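Local atomic coordinates of protein PTHB1 (Homo sapiens, PDB entry 4YD8), a protein that forms part of the BBSome, a coat complex thought to sort specific membrane proteins to the primary cilium and required for ciliogenesis. Residues Leu74-Arg79 with Cys125-Met130; Asp80-Val85 with Leu99-Ser104. All coordinates share one frame; numbering follows the deposited sequence.

Contact 1: residues Leu74-Arg79 with Cys125-Met130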
ATOM      1  N   LEU A  74      11.208 -16.235  -3.387  1.00 24.64           N
ATOM      2  CA  LEU A  74      10.935 -16.835  -2.102  1.00 29.65           C
ATOM      3  C   LEU A  74       9.455 -17.093  -1.941  1.00 26.00           C
ATOM      4  O   LEU A  74       8.625 -16.266  -2.314  1.00 26.48           O
ATOM      5  CB  LEU A  74      11.431 -15.933  -0.974  1.00 29.87           C
ATOM      6  CG  LEU A  74      11.194 -16.422   0.465  1.00 34.40           C
ATOM      7  CD1 LEU A  74      12.460 -16.270   1.273  1.00 33.80           C
ATOM      8  CD2 LEU A  74      10.075 -15.647   1.124  1.00 35.92           C
ATOM      9  N   GLU A  75       9.143 -18.250  -1.377  1.00 28.49           N
ATOM     10  CA  GLU A  75       7.789 -18.570  -0.973  1.00 29.00           C
ATOM     11  C   GLU A  75       7.877 -19.236   0.389  1.00 26.11           C
ATOM     12  O   GLU A  75       8.635 -20.178   0.559  1.00 31.59           O
ATOM     13  CB  GLU A  75       7.115 -19.495  -1.993  1.00 32.70           C
ATOM     14  CG  GLU A  75       5.729 -19.964  -1.573  1.00 38.11           C
ATOM     15  CD  GLU A  75       5.102 -20.905  -2.583  1.00 46.83           C
ATOM     16  OE1 GLU A  75       4.502 -20.420  -3.569  1.00 45.91           O
ATOM     17  OE2 GLU A  75       5.210 -22.132  -2.385  1.00 52.89           O
ATOM     18  N   VAL A  76       7.122 -18.736   1.358  1.00 29.82           N
ATOM     19  CA  VAL A  76       7.099 -19.354   2.677  1.00 29.89           C
ATOM     20  C   VAL A  76       5.665 -19.424   3.206  1.00 32.59           C
ATOM     21  O   VAL A  76       4.873 -18.486   3.053  1.00 27.92           O
ATOM     22  CB  VAL A  76       8.007 -18.594   3.688  1.00 26.64           C
ATOM     23  CG1 VAL A  76       7.661 -17.126   3.728  1.00 35.04           C
ATOM     24  CG2 VAL A  76       7.891 -19.204   5.082  1.00 30.79           C
ATOM     25  N   ASP A  77       5.336 -20.557   3.808  1.00 30.93           N
ATOM     26  CA  ASP A  77       4.068 -20.731   4.492  1.00 32.11           C
ATOM     27  C   ASP A  77       4.180 -20.203   5.919  1.00 29.98           C
ATOM     28  O   ASP A  77       4.800 -20.836   6.772  1.00 32.14           O
ATOM     29  CB  ASP A  77       3.665 -22.211   4.502  1.00 38.80           C
ATOM     30  CG  ASP A  77       2.288 -22.435   5.084  1.00 45.70           C
ATOM     31  OD1 ASP A  77       1.638 -21.448   5.488  1.00 43.52           O
ATOM     32  OD2 ASP A  77       1.856 -23.606   5.153  1.00 54.61           O
ATOM     33  N   LEU A  78       3.575 -19.049   6.176  1.00 27.24           N
ATOM     34  CA  LEU A  78       3.626 -18.440   7.501  1.00 31.93           C
ATOM     35  C   LEU A  78       2.574 -19.028   8.451  1.00 34.74           C
ATOM     36  O   LEU A  78       2.564 -18.701   9.637  1.00 36.71           O
ATOM     37  CB  LEU A  78       3.458 -16.921   7.385  1.00 26.12           C
ATOM     38  CG  LEU A  78       4.540 -16.236   6.536  1.00 28.84           C
ATOM     39  CD1 LEU A  78       4.286 -14.733   6.409  1.00 25.73           C
ATOM     40  CD2 LEU A  78       5.935 -16.518   7.112  1.00 31.04           C
ATOM     41  N   ARG A  79       1.721 -19.907   7.920  1.00 37.43           N
ATOM     42  CA  ARG A  79       0.734 -20.682   8.689  1.00 38.94           C
ATOM     43  C   ARG A  79      -0.251 -19.820   9.477  1.00 40.10           C
ATOM     44  O   ARG A  79      -0.716 -20.204  10.555  1.00 44.81           O
ATOM     45  CB  ARG A  79       1.455 -21.632   9.647  1.00 20.00           C
ATOM     46  N   CYS A 125      16.801 -16.573  -1.826  1.00 35.69           N
ATOM     47  CA  CYS A 125      17.239 -15.676  -0.777  1.00 29.86           C
ATOM     48  C   CYS A 125      16.768 -16.250   0.544  1.00 33.90           C
ATOM     49  O   CYS A 125      16.039 -17.240   0.568  1.00 37.79           O
ATOM     50  CB  CYS A 125      16.675 -14.271  -0.980  1.00 31.63           C
ATOM     51  SG  CYS A 125      14.843 -14.195  -0.981  1.00 34.02           S
ATOM     52  N   GLN A 126      17.177 -15.640   1.646  1.00 28.27           N
ATOM     53  CA  GLN A 126      16.640 -16.058   2.938  1.00 30.30           C
ATOM     54  C   GLN A 126      15.765 -14.946   3.491  1.00 30.95           C
ATOM     55  O   GLN A 126      15.896 -13.784   3.105  1.00 29.00           O
ATOM     56  CB  GLN A 126      17.757 -16.410   3.921  1.00 31.84           C
ATOM     57  CG  GLN A 126      18.617 -15.232   4.297  1.00 32.84           C
ATOM     58  CD  GLN A 126      19.746 -15.603   5.234  1.00 34.76           C
ATOM     59  OE1 GLN A 126      20.204 -16.748   5.249  1.00 34.03           O
ATOM     60  NE2 GLN A 126      20.206 -14.631   6.025  1.00 28.02           N
HETATM   61  N   MSE A 127      14.843 -15.321   4.370  1.00 25.57           N
HETATM   62  CA  MSE A 127      14.010 -14.374   5.080  1.00 24.72           C
HETATM   63  C   MSE A 127      14.060 -14.741   6.546  1.00 31.89           C
HETATM   64  O   MSE A 127      13.555 -15.787   6.925  1.00 33.88           O
HETATM   65  CB  MSE A 127      12.576 -14.419   4.564  1.00 25.44           C
HETATM   66  CG  MSE A 127      11.692 -13.357   5.160  1.00 27.80           C
HETATM   67 SE   MSE A 127       9.978 -13.264   4.242  1.00 31.07          SE
HETATM   68  CE  MSE A 127       8.915 -14.255   5.543  1.00 31.59           C
ATOM     69  N   LYS A 128      14.695 -13.908   7.364  1.00 29.97           N
ATOM     70  CA  LYS A 128      14.902 -14.241   8.770  1.00 29.53           C
ATOM     71  C   LYS A 128      14.073 -13.328   9.650  1.00 29.29           C
ATOM     72  O   LYS A 128      14.042 -12.114   9.436  1.00 24.89           O
ATOM     73  CB  LYS A 128      16.376 -14.104   9.165  1.00 29.89           C
ATOM     74  CG  LYS A 128      17.375 -14.762   8.232  1.00 35.22           C
ATOM     75  CD  LYS A 128      17.117 -16.242   8.064  1.00 42.10           C
ATOM     76  CE  LYS A 128      17.520 -17.034   9.280  1.00 49.22           C
ATOM     77  NZ  LYS A 128      17.776 -18.451   8.889  1.00 52.78           N
ATOM     78  N   LEU A 129      13.432 -13.901  10.661  1.00 26.04           N
ATOM     79  CA  LEU A 129      12.657 -13.113  11.615  1.00 26.68           C
ATOM     80  C   LEU A 129      13.573 -12.263  12.490  1.00 27.97           C
ATOM     81  O   LEU A 129      14.513 -12.782  13.110  1.00 26.38           O
ATOM     82  CB  LEU A 129      11.803 -14.033  12.491  1.00 28.29           C
ATOM     83  CG  LEU A 129      10.877 -13.347  13.495  1.00 32.00           C
ATOM     84  CD1 LEU A 129       9.715 -12.688  12.783  1.00 29.47           C
ATOM     85  CD2 LEU A 129      10.378 -14.363  14.525  1.00 30.02           C
HETATM   86  N   MSE A 130      13.315 -10.963  12.544  1.00 24.23           N
HETATM   87  CA  MSE A 130      14.094 -10.077  13.419  1.00 27.70           C
HETATM   88  C   MSE A 130      13.415  -9.966  14.771  1.00 28.70           C
HETATM   89  O   MSE A 130      14.063 -10.073  15.810  1.00 26.56           O
HETATM   90  CB  MSE A 130      14.267  -8.688  12.798  1.00 26.13           C
HETATM   91  CG  MSE A 130      14.997  -8.682  11.462  1.00 24.07           C
HETATM   92 SE   MSE A 130      16.804  -9.359  11.656  1.00 31.15          SE
HETATM   93  CE  MSE A 130      17.688  -7.875  12.586  1.00 34.83           C
TER

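Contact 2: residues Asp80-Val85 with Leu99-Ser104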
ATOM      1  N   ASP A  80      -0.586 -18.676   8.904  1.00 32.74           N
ATOM      2  CA  ASP A  80      -1.382 -17.650   9.554  1.00 37.79           C
ATOM      3  C   ASP A  80      -1.782 -16.656   8.454  1.00 31.11           C
ATOM      4  O   ASP A  80      -0.912 -16.168   7.735  1.00 32.14           O
ATOM      5  CB  ASP A  80      -0.564 -16.972  10.657  1.00 46.40           C
ATOM      6  CG  ASP A  80      -1.416 -16.236  11.658  1.00 58.56           C
ATOM      7  OD1 ASP A  80      -2.550 -15.858  11.308  1.00 62.86           O
ATOM      8  OD2 ASP A  80      -0.951 -16.037  12.806  1.00 65.13           O
ATOM      9  N   PRO A  81      -3.094 -16.380   8.290  1.00 31.51           N
ATOM     10  CA  PRO A  81      -3.490 -15.443   7.223  1.00 29.40           C
ATOM     11  C   PRO A  81      -2.738 -14.113   7.276  1.00 29.30           C
ATOM     12  O   PRO A  81      -2.553 -13.539   8.357  1.00 30.74           O
ATOM     13  CB  PRO A  81      -4.990 -15.231   7.485  1.00 32.47           C
ATOM     14  CG  PRO A  81      -5.432 -16.539   8.074  1.00 34.29           C
ATOM     15  CD  PRO A  81      -4.265 -16.986   8.957  1.00 34.70           C
ATOM     16  N   VAL A  82      -2.286 -13.650   6.113  1.00 27.68           N
ATOM     17  CA  VAL A  82      -1.601 -12.373   6.008  1.00 26.96           C
ATOM     18  C   VAL A  82      -2.629 -11.276   5.745  1.00 33.52           C
ATOM     19  O   VAL A  82      -3.377 -11.344   4.772  1.00 32.09           O
ATOM     20  CB  VAL A  82      -0.539 -12.391   4.905  1.00 24.84           C
ATOM     21  CG1 VAL A  82       0.089 -11.012   4.754  1.00 22.28           C
ATOM     22  CG2 VAL A  82       0.523 -13.430   5.221  1.00 26.38           C
ATOM     23  N   LEU A  83      -2.683 -10.290   6.636  1.00 23.69           N
ATOM     24  CA  LEU A  83      -3.619  -9.173   6.501  1.00 24.12           C
ATOM     25  C   LEU A  83      -3.012  -8.006   5.729  1.00 26.37           C
ATOM     26  O   LEU A  83      -3.719  -7.279   5.041  1.00 27.20           O
ATOM     27  CB  LEU A  83      -4.068  -8.678   7.869  1.00 25.41           C
ATOM     28  CG  LEU A  83      -4.828  -9.693   8.735  1.00 27.37           C
ATOM     29  CD1 LEU A  83      -5.398  -9.004   9.962  1.00 28.88           C
ATOM     30  CD2 LEU A  83      -5.916 -10.365   7.917  1.00 34.03           C
ATOM     31  N   GLN A  84      -1.706  -7.815   5.863  1.00 24.25           N
ATOM     32  CA  GLN A  84      -1.040  -6.684   5.218  1.00 24.03           C
ATOM     33  C   GLN A  84       0.463  -6.912   5.155  1.00 24.88           C
ATOM     34  O   GLN A  84       1.020  -7.594   6.016  1.00 24.02           O
ATOM     35  CB  GLN A  84      -1.358  -5.389   5.978  1.00 25.73           C
ATOM     36  CG  GLN A  84      -1.037  -4.107   5.204  1.00 27.22           C
ATOM     37  CD  GLN A  84      -1.521  -2.860   5.912  1.00 31.64           C
ATOM     38  OE1 GLN A  84      -2.440  -2.911   6.744  1.00 25.45           O
ATOM     39  NE2 GLN A  84      -0.903  -1.724   5.590  1.00 26.90           N
ATOM     40  N   VAL A  85       1.112  -6.364   4.128  1.00 23.23           N
ATOM     41  CA  VAL A  85       2.575  -6.357   4.058  1.00 22.90           C
ATOM     42  C   VAL A  85       3.058  -4.929   3.787  1.00 23.53           C
ATOM     43  O   VAL A  85       2.419  -4.182   3.030  1.00 21.46           O
ATOM     44  CB  VAL A  85       3.120  -7.311   2.957  1.00 22.88           C
ATOM     45  CG1 VAL A  85       2.979  -8.774   3.389  1.00 26.97           C
ATOM     46  CG2 VAL A  85       2.396  -7.078   1.650  1.00 25.45           C
ATOM     47  N   LEU A  99      10.827  -6.229   6.011  1.00 20.45           N
ATOM     48  CA  LEU A  99       9.445  -6.599   5.683  1.00 21.23           C
ATOM     49  C   LEU A  99       8.632  -6.717   6.956  1.00 20.63           C
ATOM     50  O   LEU A  99       9.025  -7.457   7.859  1.00 21.26           O
ATOM     51  CB  LEU A  99       9.413  -7.933   4.950  1.00 22.41           C
ATOM     52  CG  LEU A  99       8.028  -8.524   4.635  1.00 23.22           C
ATOM     53  CD1 LEU A  99       7.253  -7.637   3.680  1.00 25.34           C
ATOM     54  CD2 LEU A  99       8.138  -9.935   4.085  1.00 28.47           C
ATOM     55  N   ALA A 100       7.507  -6.005   7.032  1.00 20.41           N
ATOM     56  CA  ALA A 100       6.564  -6.222   8.136  1.00 21.61           C
ATOM     57  C   ALA A 100       5.387  -7.019   7.593  1.00 23.15           C
ATOM     58  O   ALA A 100       4.844  -6.699   6.539  1.00 21.21           O
ATOM     59  CB  ALA A 100       6.099  -4.902   8.731  1.00 20.76           C
ATOM     60  N   VAL A 101       5.020  -8.078   8.303  1.00 23.26           N
ATOM     61  CA  VAL A 101       3.875  -8.892   7.945  1.00 22.40           C
ATOM     62  C   VAL A 101       2.880  -8.789   9.088  1.00 25.90           C
ATOM     63  O   VAL A 101       3.201  -9.132  10.230  1.00 23.41           O
ATOM     64  CB  VAL A 101       4.266 -10.361   7.715  1.00 24.54           C
ATOM     65  CG1 VAL A 101       3.037 -11.201   7.343  1.00 24.03           C
ATOM     66  CG2 VAL A 101       5.361 -10.455   6.620  1.00 22.82           C
ATOM     67  N   LEU A 102       1.689  -8.301   8.780  1.00 22.84           N
ATOM     68  CA  LEU A 102       0.642  -8.177   9.786  1.00 23.43           C
ATOM     69  C   LEU A 102      -0.256  -9.391   9.736  1.00 24.54           C
ATOM     70  O   LEU A 102      -0.792  -9.727   8.675  1.00 26.98           O
ATOM     71  CB  LEU A 102      -0.172  -6.903   9.553  1.00 24.37           C
ATOM     72  CG  LEU A 102      -1.279  -6.636  10.575  1.00 28.80           C
ATOM     73  CD1 LEU A 102      -0.674  -6.461  11.976  1.00 23.89           C
ATOM     74  CD2 LEU A 102      -2.068  -5.410  10.145  1.00 23.01           C
ATOM     75  N   HIS A 103      -0.428 -10.038  10.888  1.00 25.54           N
ATOM     76  CA  HIS A 103      -1.399 -11.117  11.061  1.00 26.89           C
ATOM     77  C   HIS A 103      -2.466 -10.627  12.028  1.00 27.48           C
ATOM     78  O   HIS A 103      -2.326  -9.559  12.614  1.00 28.24           O
ATOM     79  CB  HIS A 103      -0.738 -12.389  11.614  1.00 27.91           C
ATOM     80  CG  HIS A 103       0.341 -12.953  10.740  1.00 30.31           C
ATOM     81  ND1 HIS A 103       0.077 -13.644   9.578  1.00 31.12           N
ATOM     82  CD2 HIS A 103       1.694 -12.940  10.870  1.00 27.22           C
ATOM     83  CE1 HIS A 103       1.217 -14.030   9.025  1.00 29.85           C
ATOM     84  NE2 HIS A 103       2.208 -13.627   9.800  1.00 27.91           N
ATOM     85  N   SER A 104      -3.519 -11.414  12.204  1.00 28.81           N
ATOM     86  CA  SER A 104      -4.590 -11.040  13.122  1.00 31.19           C
ATOM     87  C   SER A 104      -4.099 -10.746  14.542  1.00 29.98           C
ATOM     88  O   SER A 104      -4.532  -9.762  15.160  1.00 34.48           O
ATOM     89  CB  SER A 104      -5.647 -12.141  13.173  1.00 34.60           C
ATOM     90  OG  SER A 104      -6.648 -11.794  14.110  1.00 40.45           O
TER
HETATM   91  O   HOH W   1      -4.034 -13.641  10.569  1.00 30.54           O

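Contact 1: residues Leu74-Arg79 with Cys125-Met130
Leu74 and Cys125 bring their CA atoms to 6.5 Å, but the two backbones then splay apart, so that Leu78 CA and Leu129 CA are separated by 11.3 Å and no hydrogen bond joins the segments. This is packing between neighbouring blades of the N-terminal seven-bladed beta-propeller of this protein: strand 72-77 is the last strand of one four-stranded sheet and strand 127-134 the last of the next, and the wedge between them is filled mainly by apolar side chains.

At the narrow end Leu74 CB lies 3.8 Å from Cys125 SG, a compact sulfur suited to the little space here. Where the wedge widens, the long unbranched chain of Met127, present as selenomethionine, spans it. CG anti to the backbone N (chi1 -174°) keeps this chain extended at its root as it crosses the side chains of Leu74, Val76 and Leu78 at about a right angle. The two methyls of Leu74 divide their work, CD1 resting 3.8 Å from Met127 CB and CD2 3.9 Å from Met127 SE. A bend at chi3 (101°) places Met127 CE 3.6 Å from Val76 CG1, and the same methyl is 4.1 Å from Leu78 CD2. Leu53 and Tyr110 also touch Met127 and Leu78, extending the apolar layer into both blades.

As strand 72-77 ends, Asp77 suits the turn because its short carboxylate can reach forward to the backbone N two residues on. In this Asx turn Asp77 OD1 accepts from Arg79 N at 2.9 Å, the donor standing 46° out of the carboxylate plane.

Contact 2: residues Asp80-Val85 with Leu99-Ser104
Val82 and Val101 meet methyl to methyl, CG1 to CG1 at 3.9 Å, their side chains crossing at about a right angle. Beside them Val85 packs its CB 4.2 Å from Leu99 CD1; branched, compact residues fit this side of the antiparallel hairpin, where Val85 and Val101 form a non-hydrogen-bonded pair. Gln84 and Leu102 occupy the other sheet face, where Gln84 NE2 bonds to Glu86 OE2 and Gln84 OE1 accepts from Met142 N in strand 139-145.

Opposite Leu102 the first strand carries an extra residue, Leu83 as well as Gln84, making a classic beta bulge: Leu83 N donates to Leu102 O at 2.8 Å, and Leu102 N to Gln84 O at 2.9 Å.

At the open end of the hairpin, away from its turn, His103 has CG anti to the carbonyl carbon (chi1 -60°), which starts the ring toward Asp80. Its ND1 donates to Pro81 O at 2.9 Å, the donor 58° above the carbonyl plane. Asp80 CB covers one ring face in a CH-pi contact, and the carboxylate stacks on the imidazole, planes 23° apart. An alanine in place of His103 would probably leave Pro81 O without its ring donor and Asp80 with no flat surface to lie on. A water donates to Asp80 OD1 and Pro81 O and accepts from Ser104 N. Two donors, ring and water, therefore grip Pro81 O, and the neighbouring carboxylate would be expected to polarise the imidazole.

Contact 2 lies within one blade and contact 1 between that blade and its predecessor. Their chemistry follows: the hairpin of contact 2, largely buried, combines backbone bonds with a polar end, whereas contact 1, whose centre is about 20 Å from the centre of the chain (about 13 Å for contact 2) and which is partly exposed, rests on apolar side chains. Residues 74-85 run continuously from the last strand of one sheet to the first of the next, so 80-85 directly continues 74-79. The contacts also touch: Met127 SE lies 3.8 Å from Leu99 CD2, and Leu78 packs against Val101 and His103, joining the interblade layer to the hairpin.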